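Local coordinates for virulence sensor protein BvgS (Bordetella pertussis, PDB 6ZJ8) that is a sensor histidine kinase of the whooping-cough bacterium that probably controls virulence by phosphorelay, its PAS domain taking part in signal transduction, at residues M84-L89 and E101-T106. Numbering follows the deposited sequence.
Sequences MHEFLL and EDRDVT
Helix 79-87 ends against strand 99-107, an outermost strand of the five-stranded antiparallel PAS sheet, and the two join without a single hydrogen bond between 84-89 and 101-106. Apolar packing centres on Val105, whose side chain points at the helix. Val105 CG1, anti to the backbone N (chi1 174°), sits over one face of the Phe87 ring, 3.7 Å from the ring centroid and displaced toward the CE1-CZ rim: a CH-pi contact. The CB of Phe87 leads away from the strand, yet the length of the side chain brings the ring back under the methyl, so the ring is buried between strand 99-107, Phe57 of helix 51-57 and Trp135 of strand 128-137. Val105 CG2 lies 3.9 Å from Glu86 O. At the far end of the contact, Leu89 CD2, past the helix, touches Glu101 CB and, at 3.8 Å, Glu101 OE1, the oxygen salt-bridged to Arg99.

Polar groups approach each other across the two segments without bonding. Arg103 bends at chi3 (-76°) so that Glu86 O lies over a face of its guanidinium, 3.5 Å from Arg103 NH2 but badly angled for a hydrogen bond. Arg103 NE instead bonds Asp104 O of its own strand at 3.2 Å, nearly straight (166°) and in the guanidinium plane, which helps fix the group's rotation. The extended chain of Glu86 crosses Arg103 at about a right angle and carries Glu86 OE2 to 3.3 Å from Val105 CG1, close to Thr106 O, a fellow acceptor that cannot bond it; Glu86 OE2 remains 4.7 Å from Arg103 NH1. Gln116 of strand 110-122 donates weakly to the carbonyls of Glu86 and Phe87. The chemistry thus implies a junction resting on van der Waals packing, Val105 set between the Phe87 ring and the Glu86 side chain and Leu89 on Glu101, with opposite charges at its more exposed margin probably adding only diffuse attraction.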
ATOM      1  N   MET A  84       8.237  -1.058  -5.260  1.00 63.12           N
ATOM      2  CA  MET A  84       6.806  -0.818  -5.118  1.00 65.83           C
ATOM      3  C   MET A  84       5.994  -1.782  -5.973  1.00 67.31           C
ATOM      4  O   MET A  84       4.917  -2.231  -5.563  1.00 62.80           O
ATOM      5  CB  MET A  84       6.476   0.623  -5.493  1.00 64.85           C
ATOM      6  CG  MET A  84       7.056   1.640  -4.540  1.00 66.12           C
ATOM      7  SD  MET A  84       6.359   3.280  -4.775  1.00 97.67           S
ATOM      8  CE  MET A  84       7.225   4.165  -3.489  1.00 66.98           C
ATOM      9  N   HIS A  85       6.489  -2.106  -7.171  1.00 60.73           N
ATOM     10  CA  HIS A  85       5.745  -2.992  -8.058  1.00 61.93           C
ATOM     11  C   HIS A  85       5.434  -4.319  -7.379  1.00 60.29           C
ATOM     12  O   HIS A  85       4.360  -4.897  -7.587  1.00 60.47           O
ATOM     13  CB  HIS A  85       6.532  -3.225  -9.348  1.00 63.15           C
ATOM     14  CG  HIS A  85       5.757  -3.952 -10.402  1.00 65.69           C
ATOM     15  ND1 HIS A  85       6.055  -5.242 -10.788  1.00 66.69           N
ATOM     16  CD2 HIS A  85       4.691  -3.574 -11.146  1.00 68.57           C
ATOM     17  CE1 HIS A  85       5.209  -5.624 -11.727  1.00 73.22           C
ATOM     18  NE2 HIS A  85       4.370  -4.630 -11.961  1.00 70.31           N
ATOM     19  N   GLU A  86       6.359  -4.816  -6.556  1.00 59.24           N
ATOM     20  CA  GLU A  86       6.147  -6.097  -5.891  1.00 58.71           C
ATOM     21  C   GLU A  86       4.980  -6.030  -4.911  1.00 57.96           C
ATOM     22  O   GLU A  86       4.180  -6.969  -4.824  1.00 57.77           O
ATOM     23  CB  GLU A  86       7.434  -6.527  -5.184  1.00 57.92           C
ATOM     24  CG  GLU A  86       8.569  -6.864  -6.147  1.00 59.17           C
ATOM     25  CD  GLU A  86       9.917  -6.998  -5.461  1.00 60.45           C
ATOM     26  OE1 GLU A  86      10.949  -6.920  -6.161  1.00 65.08           O
ATOM     27  OE2 GLU A  86       9.949  -7.177  -4.224  1.00 58.31           O
ATOM     28  N   PHE A  87       4.858  -4.926  -4.172  1.00 58.06           N
ATOM     29  CA  PHE A  87       3.789  -4.811  -3.188  1.00 59.08           C
ATOM     30  C   PHE A  87       2.437  -4.523  -3.824  1.00 58.64           C
ATOM     31  O   PHE A  87       1.400  -4.858  -3.240  1.00 59.67           O
ATOM     32  CB  PHE A  87       4.116  -3.709  -2.180  1.00 56.26           C
ATOM     33  CG  PHE A  87       5.209  -4.072  -1.223  1.00 55.71           C
ATOM     34  CD1 PHE A  87       6.532  -3.814  -1.533  1.00 55.94           C
ATOM     35  CD2 PHE A  87       4.913  -4.670  -0.009  1.00 55.09           C
ATOM     36  CE1 PHE A  87       7.539  -4.147  -0.648  1.00 55.19           C
ATOM     37  CE2 PHE A  87       5.915  -5.003   0.878  1.00 53.53           C
ATOM     38  CZ  PHE A  87       7.229  -4.742   0.560  1.00 53.83           C
ATOM     39  N   LEU A  88       2.422  -3.901  -4.999  1.00 60.55           N
ATOM     40  CA  LEU A  88       1.176  -3.565  -5.666  1.00 59.62           C
ATOM     41  C   LEU A  88       0.677  -4.751  -6.482  1.00 62.57           C
ATOM     42  O   LEU A  88       1.356  -5.769  -6.634  1.00 63.40           O
ATOM     43  CB  LEU A  88       1.365  -2.344  -6.565  1.00 61.25           C
ATOM     44  CG  LEU A  88       1.897  -1.098  -5.858  1.00 59.96           C
ATOM     45  CD1 LEU A  88       2.337  -0.073  -6.879  1.00 60.94           C
ATOM     46  CD2 LEU A  88       0.847  -0.512  -4.935  1.00 58.20           C
ATOM     47  N   LEU A  89      -0.532  -4.607  -7.013  1.00 71.26           N
ATOM     48  CA  LEU A  89      -1.141  -5.607  -7.873  1.00 76.86           C
ATOM     49  C   LEU A  89      -1.158  -5.107  -9.312  1.00 82.49           C
ATOM     50  O   LEU A  89      -1.212  -3.900  -9.568  1.00 83.62           O
ATOM     51  CB  LEU A  89      -2.564  -5.933  -7.418  1.00 76.82           C
ATOM     52  CG  LEU A  89      -2.691  -6.588  -6.041  1.00 72.39           C
ATOM     53  CD1 LEU A  89      -4.142  -6.932  -5.749  1.00 73.07           C
ATOM     54  CD2 LEU A  89      -1.818  -7.830  -5.948  1.00 72.15           C
ATOM     55  N   GLU A 101      -4.872 -10.892  -3.139  1.00 63.93           N
ATOM     56  CA  GLU A 101      -3.770 -11.810  -3.379  1.00 62.85           C
ATOM     57  C   GLU A 101      -2.842 -11.787  -2.174  1.00 59.41           C
ATOM     58  O   GLU A 101      -2.856 -10.847  -1.373  1.00 58.77           O
ATOM     59  CB  GLU A 101      -2.992 -11.453  -4.652  1.00 65.78           C
ATOM     60  CG  GLU A 101      -3.720 -11.798  -5.939  1.00 69.95           C
ATOM     61  CD  GLU A 101      -2.777 -11.979  -7.113  1.00 80.16           C
ATOM     62  OE1 GLU A 101      -2.621 -11.028  -7.904  1.00 87.73           O
ATOM     63  OE2 GLU A 101      -2.184 -13.072  -7.235  1.00 85.73           O
ATOM     64  N   ASP A 102      -2.040 -12.839  -2.044  1.00 58.13           N
ATOM     65  CA  ASP A 102      -1.027 -12.897  -1.002  1.00 56.69           C
ATOM     66  C   ASP A 102       0.229 -13.536  -1.572  1.00 56.05           C
ATOM     67  O   ASP A 102       0.155 -14.503  -2.335  1.00 56.98           O
ATOM     68  CB  ASP A 102      -1.523 -13.670   0.228  1.00 56.59           C
ATOM     69  CG  ASP A 102      -1.415 -15.174   0.066  1.00 58.75           C
ATOM     70  OD1 ASP A 102      -1.734 -15.687  -1.027  1.00 59.28           O
ATOM     71  OD2 ASP A 102      -1.015 -15.844   1.040  1.00 59.72           O
ATOM     72  N   ARG A 103       1.379 -12.978  -1.208  1.00 55.48           N
ATOM     73  CA  ARG A 103       2.660 -13.420  -1.738  1.00 55.02           C
ATOM     74  C   ARG A 103       3.749 -12.997  -0.764  1.00 56.79           C
ATOM     75  O   ARG A 103       3.510 -12.235   0.176  1.00 54.19           O
ATOM     76  CB  ARG A 103       2.923 -12.840  -3.136  1.00 55.49           C
ATOM     77  CG  ARG A 103       2.930 -11.308  -3.190  1.00 56.64           C
ATOM     78  CD  ARG A 103       3.492 -10.765  -4.504  1.00 57.43           C
ATOM     79  NE  ARG A 103       4.948 -10.871  -4.573  1.00 57.15           N
ATOM     80  CZ  ARG A 103       5.692 -10.406  -5.575  1.00 58.89           C
ATOM     81  NH1 ARG A 103       7.008 -10.552  -5.539  1.00 59.64           N
ATOM     82  NH2 ARG A 103       5.130  -9.798  -6.612  1.00 69.41           N
ATOM     83  N   ASP A 104       4.950 -13.509  -1.001  1.00 54.43           N
ATOM     84  CA  ASP A 104       6.136 -13.056  -0.290  1.00 54.12           C
ATOM     85  C   ASP A 104       6.816 -11.963  -1.101  1.00 53.00           C
ATOM     86  O   ASP A 104       6.860 -12.023  -2.333  1.00 54.90           O
ATOM     87  CB  ASP A 104       7.108 -14.211  -0.050  1.00 53.37           C
ATOM     88  CG  ASP A 104       6.558 -15.246   0.904  1.00 53.22           C
ATOM     89  OD1 ASP A 104       5.738 -14.880   1.773  1.00 52.99           O
ATOM     90  OD2 ASP A 104       6.948 -16.427   0.783  1.00 53.81           O
ATOM     91  N   VAL A 105       7.334 -10.960  -0.404  1.00 53.08           N
ATOM     92  CA  VAL A 105       8.055  -9.860  -1.027  1.00 52.87           C
ATOM     93  C   VAL A 105       9.348  -9.644  -0.259  1.00 52.80           C
ATOM     94  O   VAL A 105       9.361  -9.690   0.976  1.00 53.39           O
ATOM     95  CB  VAL A 105       7.220  -8.564  -1.058  1.00 53.25           C
ATOM     96  CG1 VAL A 105       8.065  -7.407  -1.570  1.00 53.84           C
ATOM     97  CG2 VAL A 105       5.993  -8.751  -1.928  1.00 54.46           C
ATOM     98  N   THR A 106      10.430  -9.406  -0.990  1.00 53.95           N
ATOM     99  CA  THR A 106      11.756  -9.238  -0.414  1.00 53.65           C
ATOM    100  C   THR A 106      12.187  -7.787  -0.568  1.00 53.77           C
ATOM    101  O   THR A 106      12.155  -7.239  -1.673  1.00 54.07           O
ATOM    102  CB  THR A 106      12.764 -10.173  -1.086  1.00 55.40           C
ATOM    103  OG1 THR A 106      12.316 -11.529  -0.953  1.00 56.08           O
ATOM    104  CG2 THR A 106      14.134 -10.033  -0.446  1.00 55.63           C
TER